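Local structure of iron-containing superoxide dismutase B2 (Trypanosoma brucei, 3ESF) at residues K18-K22 against I169-N173. The protein probably protects the cell from superoxide radicals, converting them to hydrogen peroxide and oxygen at an iron centre. The protein carries 1 engineered substitution. Sequence-based numbering, arbitrary orientation.
Sequences KGISK and IDYKN
Asp170, near the C-terminal end of a short helix, clasps the loop 18-22 just where helix 22-45 begins. Ser21 is the N-cap of that helix, and its CA lies 6.8 Å from the CA of Asp170. Both CA-to-CB bonds point toward the opposite segment. The carboxylate (chi1 m, chi2 -12°) grips Ser21 twice: Ser21 N donates to Asp170 OD2 at 2.8 Å, and Ser21 OG to Asp170 OD1 at 2.6 Å. With chi1 p, Ser21 OG also caps the backbone N of Gln24. Gly19 has positive phi (110/12), and its O accepts a 2.7 Å hydrogen bond from Tyr171 OH. A CB on Gly19 would clash with that hydroxyl, which also bonds Thr181. Ile20 CA lies 3.3 Å from Asp170 OD2. Lys172 turns out of the helix with positive phi. These three hydrogen bonds tie the alpha-hairpin domain to the C-terminal domain. Helix 22-45 starts right after Ser21, Gln24 OE1 accepts from Asp170 N, and helix 175-185 packs against Ile20 and Tyr171.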
ATOM      1  N   LYS A  18      -8.855  19.301 -13.342  1.00 21.79           N
ATOM      2  CA  LYS A  18      -7.412  19.368 -13.046  1.00 22.27           C
ATOM      3  C   LYS A  18      -6.706  18.021 -12.844  1.00 21.88           C
ATOM      4  O   LYS A  18      -5.552  17.962 -12.412  1.00 22.29           O
ATOM      5  CB  LYS A  18      -7.123  20.301 -11.866  1.00 23.28           C
ATOM      6  CG  LYS A  18      -6.595  21.682 -12.316  1.00 24.93           C
ATOM      7  CD  LYS A  18      -6.966  22.781 -11.350  1.00 28.06           C
ATOM      8  CE  LYS A  18      -6.385  24.135 -11.778  1.00 27.70           C
ATOM      9  NZ  LYS A  18      -4.943  24.163 -11.371  1.00 30.76           N
ATOM     10  N   GLY A  19      -7.392  16.930 -13.140  1.00 21.49           N
ATOM     11  CA  GLY A  19      -6.713  15.642 -13.196  1.00 21.01           C
ATOM     12  C   GLY A  19      -7.024  14.641 -12.104  1.00 21.05           C
ATOM     13  O   GLY A  19      -6.341  13.629 -11.982  1.00 21.22           O
ATOM     14  N   ILE A  20      -8.057  14.896 -11.302  1.00 20.90           N
ATOM     15  CA  ILE A  20      -8.534  13.857 -10.379  1.00 20.58           C
ATOM     16  C   ILE A  20     -10.030  13.642 -10.646  1.00 19.95           C
ATOM     17  O   ILE A  20     -10.842  14.480 -10.317  1.00 20.43           O
ATOM     18  CB  ILE A  20      -8.169  14.130  -8.857  1.00 20.34           C
ATOM     19  CG1 ILE A  20      -6.656  14.362  -8.670  1.00 21.33           C
ATOM     20  CG2 ILE A  20      -8.557  12.943  -8.000  1.00 21.09           C
ATOM     21  CD1 ILE A  20      -6.162  14.638  -7.236  1.00 19.77           C
ATOM     22  N   SER A  21     -10.376  12.511 -11.247  1.00 19.69           N
ATOM     23  CA  SER A  21     -11.706  12.318 -11.818  1.00 19.50           C
ATOM     24  C   SER A  21     -12.785  12.113 -10.757  1.00 19.54           C
ATOM     25  O   SER A  21     -12.510  11.716  -9.603  1.00 19.36           O
ATOM     26  CB  SER A  21     -11.689  11.115 -12.772  1.00 19.62           C
ATOM     27  OG  SER A  21     -11.612   9.884 -12.048  1.00 18.80           O
ATOM     28  N   LYS A  22     -14.021  12.342 -11.173  1.00 19.34           N
ATOM     29  CA  LYS A  22     -15.168  12.041 -10.365  1.00 19.29           C
ATOM     30  C   LYS A  22     -15.121  10.597  -9.842  1.00 19.54           C
ATOM     31  O   LYS A  22     -15.344  10.381  -8.657  1.00 18.77           O
ATOM     32  CB  LYS A  22     -16.451  12.308 -11.165  1.00 19.55           C
ATOM     33  CG  LYS A  22     -17.691  12.393 -10.324  1.00 19.55           C
ATOM     34  CD  LYS A  22     -18.936  12.422 -11.208  1.00 20.49           C
ATOM     35  CE  LYS A  22     -20.135  11.859 -10.454  1.00 22.02           C
ATOM     36  NZ  LYS A  22     -21.432  12.305 -11.053  1.00 22.28           N
ATOM     37  N   ILE A 169      -7.068   4.547 -10.120  1.00 18.63           N
ATOM     38  CA  ILE A 169      -8.143   4.678 -11.125  1.00 18.75           C
ATOM     39  C   ILE A 169      -7.720   5.625 -12.258  1.00 19.00           C
ATOM     40  O   ILE A 169      -7.905   5.290 -13.428  1.00 18.99           O
ATOM     41  CB  ILE A 169      -9.512   5.095 -10.484  1.00 18.55           C
ATOM     42  CG1 ILE A 169     -10.057   3.941  -9.618  1.00 19.19           C
ATOM     43  CG2 ILE A 169     -10.531   5.504 -11.543  1.00 17.76           C
ATOM     44  CD1 ILE A 169     -11.270   4.282  -8.758  1.00 19.12           C
ATOM     45  N   ASP A 170      -7.136   6.777 -11.915  1.00 19.15           N
ATOM     46  CA  ASP A 170      -6.750   7.770 -12.935  1.00 19.72           C
ATOM     47  C   ASP A 170      -5.348   7.528 -13.531  1.00 20.07           C
ATOM     48  O   ASP A 170      -5.100   7.887 -14.683  1.00 20.62           O
ATOM     49  CB  ASP A 170      -6.758   9.189 -12.361  1.00 19.98           C
ATOM     50  CG  ASP A 170      -8.153   9.713 -12.056  1.00 20.19           C
ATOM     51  OD1 ASP A 170      -9.145   9.094 -12.480  1.00 19.51           O
ATOM     52  OD2 ASP A 170      -8.240  10.744 -11.355  1.00 21.60           O
ATOM     53  N   TYR A 171      -4.433   6.969 -12.732  1.00 19.80           N
ATOM     54  CA  TYR A 171      -3.000   6.940 -13.082  1.00 20.29           C
ATOM     55  C   TYR A 171      -2.362   5.549 -13.117  1.00 20.85           C
ATOM     56  O   TYR A 171      -1.171   5.392 -13.509  1.00 20.90           O
ATOM     57  CB  TYR A 171      -2.211   7.855 -12.131  1.00 20.21           C
ATOM     58  CG  TYR A 171      -2.626   9.281 -12.301  1.00 20.90           C
ATOM     59  CD1 TYR A 171      -2.245   9.990 -13.447  1.00 21.77           C
ATOM     60  CD2 TYR A 171      -3.468   9.928 -11.354  1.00 20.35           C
ATOM     61  CE1 TYR A 171      -2.657  11.307 -13.655  1.00 21.24           C
ATOM     62  CE2 TYR A 171      -3.881  11.263 -11.571  1.00 20.31           C
ATOM     63  CZ  TYR A 171      -3.473  11.938 -12.718  1.00 20.70           C
ATOM     64  OH  TYR A 171      -3.899  13.241 -12.972  1.00 19.04           O
ATOM     65  N   LYS A 172      -3.140   4.549 -12.694  1.00 20.43           N
ATOM     66  CA  LYS A 172      -2.636   3.208 -12.436  1.00 20.45           C
ATOM     67  C   LYS A 172      -1.319   3.291 -11.668  1.00 19.78           C
ATOM     68  O   LYS A 172      -1.223   3.966 -10.639  1.00 20.04           O
ATOM     69  CB  LYS A 172      -2.474   2.428 -13.756  1.00 20.10           C
ATOM     70  CG  LYS A 172      -3.669   2.535 -14.696  1.00 22.92           C
ATOM     71  CD  LYS A 172      -4.601   1.361 -14.546  1.00 25.55           C
ATOM     72  CE  LYS A 172      -5.788   1.469 -15.467  1.00 27.94           C
ATOM     73  NZ  LYS A 172      -6.800   2.312 -14.778  1.00 30.34           N
ATOM     74  N   ASN A 173      -0.300   2.633 -12.198  1.00 19.67           N
ATOM     75  CA  ASN A 173       1.032   2.585 -11.609  1.00 19.79           C
ATOM     76  C   ASN A 173       1.804   3.906 -11.601  1.00 19.90           C
ATOM     77  O   ASN A 173       2.829   3.999 -10.930  1.00 19.98           O
ATOM     78  CB  ASN A 173       1.857   1.562 -12.400  1.00 19.94           C
ATOM     79  CG  ASN A 173       2.216   2.073 -13.777  1.00 19.71           C
ATOM     80  OD1 ASN A 173       1.379   2.104 -14.675  1.00 17.06           O
ATOM     81  ND2 ASN A 173       3.465   2.496 -13.947  1.00 17.79           N
TER